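Local coordinates for hypothetical protein (Enterococcus faecalis, PDB 2OX7) that is of unknown function but carries a YopX domain, built here mainly of antiparallel beta-strands, at residues Ser30-Ile34 against Phe63-Ile67. Sequence-based numbering, arbitrary orientation.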
loop_
_atom_site.group_PDB
_atom_site.type_symbol
_atom_site.label_atom_id
_atom_site.label_comp_id
_atom_site.label_asym_id
_atom_site.label_seq_id
_atom_site.Cartn_x
_atom_site.Cartn_y
_atom_site.Cartn_z
ATOM N N SER A 30 17.214 22.507 3.751
ATOM C CA SER A 30 16.919 23.554 2.785
ATOM C C SER A 30 17.886 23.412 1.629
ATOM O O SER A 30 19.092 23.299 1.843
ATOM C CB SER A 30 17.060 24.939 3.414
ATOM O OG SER A 30 16.272 25.042 4.587
HETATM N N MSE A 31 17.353 23.386 0.412
HETATM C CA MSE A 31 18.206 23.402 -0.768
HETATM C C MSE A 31 18.831 24.781 -0.922
HETATM O O MSE A 31 18.119 25.791 -1.012
HETATM C CB MSE A 31 17.446 23.045 -2.027
HETATM C CG MSE A 31 18.345 22.884 -3.218
HETATM SE SE MSE A 31 17.377 22.443 -4.834
HETATM C CE MSE A 31 15.900 23.720 -4.729
ATOM N N ILE A 32 20.158 24.806 -0.930
ATOM C CA ILE A 32 20.894 26.070 -0.962
ATOM C C ILE A 32 21.717 26.227 -2.240
ATOM O O ILE A 32 22.191 27.325 -2.550
ATOM C CB ILE A 32 21.736 26.292 0.324
ATOM C CG1 ILE A 32 22.781 25.176 0.514
ATOM C CG2 ILE A 32 20.809 26.445 1.547
ATOM C CD1 ILE A 32 23.857 25.481 1.596
ATOM N N ALA A 33 21.865 25.138 -2.994
ATOM C CA ALA A 33 22.562 25.189 -4.280
ATOM C C ALA A 33 22.046 24.134 -5.236
ATOM O O ALA A 33 21.384 23.172 -4.832
ATOM C CB ALA A 33 24.086 25.032 -4.089
ATOM N N ILE A 34 22.370 24.324 -6.506
ATOM C CA ILE A 34 22.103 23.322 -7.509
ATOM C C ILE A 34 23.259 23.250 -8.496
ATOM O O ILE A 34 23.730 24.278 -9.004
ATOM C CB ILE A 34 20.720 23.562 -8.191
ATOM C CG1 ILE A 34 20.323 22.381 -9.073
ATOM C CG2 ILE A 34 20.667 24.903 -8.942
ATOM C CD1 ILE A 34 18.840 22.417 -9.454
ATOM N N PHE A 63 15.021 30.847 -3.516
ATOM C CA PHE A 63 15.687 30.022 -4.513
ATOM C C PHE A 63 14.618 29.438 -5.439
ATOM O O PHE A 63 13.749 28.706 -4.981
ATOM C CB PHE A 63 16.484 28.933 -3.803
ATOM C CG PHE A 63 17.568 28.320 -4.640
ATOM C CD1 PHE A 63 18.455 29.115 -5.363
ATOM C CD2 PHE A 63 17.710 26.934 -4.700
ATOM C CE1 PHE A 63 19.468 28.536 -6.133
ATOM C CE2 PHE A 63 18.717 26.353 -5.463
ATOM C CZ PHE A 63 19.603 27.153 -6.174
ATOM N N PRO A 64 14.653 29.800 -6.735
ATOM C CA PRO A 64 13.507 29.545 -7.619
ATOM C C PRO A 64 13.538 28.175 -8.307
ATOM O O PRO A 64 13.167 28.063 -9.470
ATOM C CB PRO A 64 13.666 30.639 -8.668
ATOM C CG PRO A 64 15.141 30.744 -8.837
ATOM C CD PRO A 64 15.741 30.483 -7.467
ATOM N N TYR A 65 13.991 27.151 -7.603
ATOM C CA TYR A 65 14.100 25.815 -8.193
ATOM C C TYR A 65 13.277 24.835 -7.379
ATOM O O TYR A 65 13.322 24.860 -6.144
ATOM C CB TYR A 65 15.552 25.362 -8.247
ATOM C CG TYR A 65 16.437 26.263 -9.083
ATOM C CD1 TYR A 65 16.612 26.041 -10.441
ATOM C CD2 TYR A 65 17.095 27.354 -8.501
ATOM C CE1 TYR A 65 17.425 26.872 -11.204
ATOM C CE2 TYR A 65 17.907 28.185 -9.250
ATOM C CZ TYR A 65 18.068 27.948 -10.598
ATOM O OH TYR A 65 18.895 28.779 -11.339
ATOM N N VAL A 66 12.513 23.995 -8.080
ATOM C CA VAL A 66 11.648 23.002 -7.438
ATOM C C VAL A 66 12.193 21.642 -7.855
ATOM O O VAL A 66 12.208 21.339 -9.051
ATOM C CB VAL A 66 10.185 23.162 -7.912
ATOM C CG1 VAL A 66 9.307 22.024 -7.392
ATOM C CG2 VAL A 66 9.618 24.536 -7.490
ATOM N N ILE A 67 12.648 20.836 -6.895
ATOM C CA ILE A 67 13.270 19.535 -7.212
ATOM C C ILE A 67 12.217 18.417 -7.243
ATOM O O ILE A 67 11.252 18.439 -6.443
ATOM C CB ILE A 67 14.374 19.164 -6.202
ATOM C CG1 ILE A 67 15.466 20.230 -6.188
ATOM C CG2 ILE A 67 15.031 17.814 -6.545
ATOM C CD1 ILE A 67 16.386 20.211 -7.417
#
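Met31, present as selenomethionine, reaches from its strand into the corner made by Phe63, Tyr65 and Ile67. The long, flexible chain runs straight through its first two torsions (chi1 -173°) and bends at the third, which carries the methyl CE past the rim of the Phe63 ring, 3.7 Å from CD2. SE also lies beside that rim, 5.5 Å from the ring centroid and 85° off the normal, an edge-on Met-aromatic contact. CE further meets the Tyr65 side chain at CB, while SE lies against CG1 and CD1 of Ile67, whose branched aliphatic chain can serve both SE and Ile34.

Ile34, three residues further along, adds a second set of apolar contacts. Its beta-branch gives it two tips: CG2 sits squarely above one face of the Tyr65 ring, 4.2 Å from the centroid, as a CH-pi contact, and also touches Phe63 CZ at 3.7 Å; CD1 meets Ile67 CD1 at 3.9 Å. The aromatic rings are set against each other too: Tyr65 CD2 lies over the centre of one Phe63 face, and Phe63 CD1 comes to the Tyr65 edge in its plane. Phenylalanine thus offers an edge to Met31 and a face to Tyr65. Tyrosine suits its place because its ring packs on apolar groups while its hydroxyl hydrogen-bonds Asp55.

No hydrogen bond joins the segments, whose strands run nearly perpendicular (96°) with axes 9.6 Å apart. Strict alternation would put Met31 and Ile34 on opposite sides of their strand; a classic beta bulge, Ile32 and Ala33 opposite Leu24, shifts the phase so that both point toward 63-67. Ile32 and Ala33 instead pack on Phe38 and Ile40 of a second subunit. The contact thus joins two antiparallel sheets: strand 31-41, central between 21-25 and 46-56, meets strand 65-71, outermost in its sheet within this chain, whose neighbour 7-11 adds Ala9 beside Ile34 and Ile67.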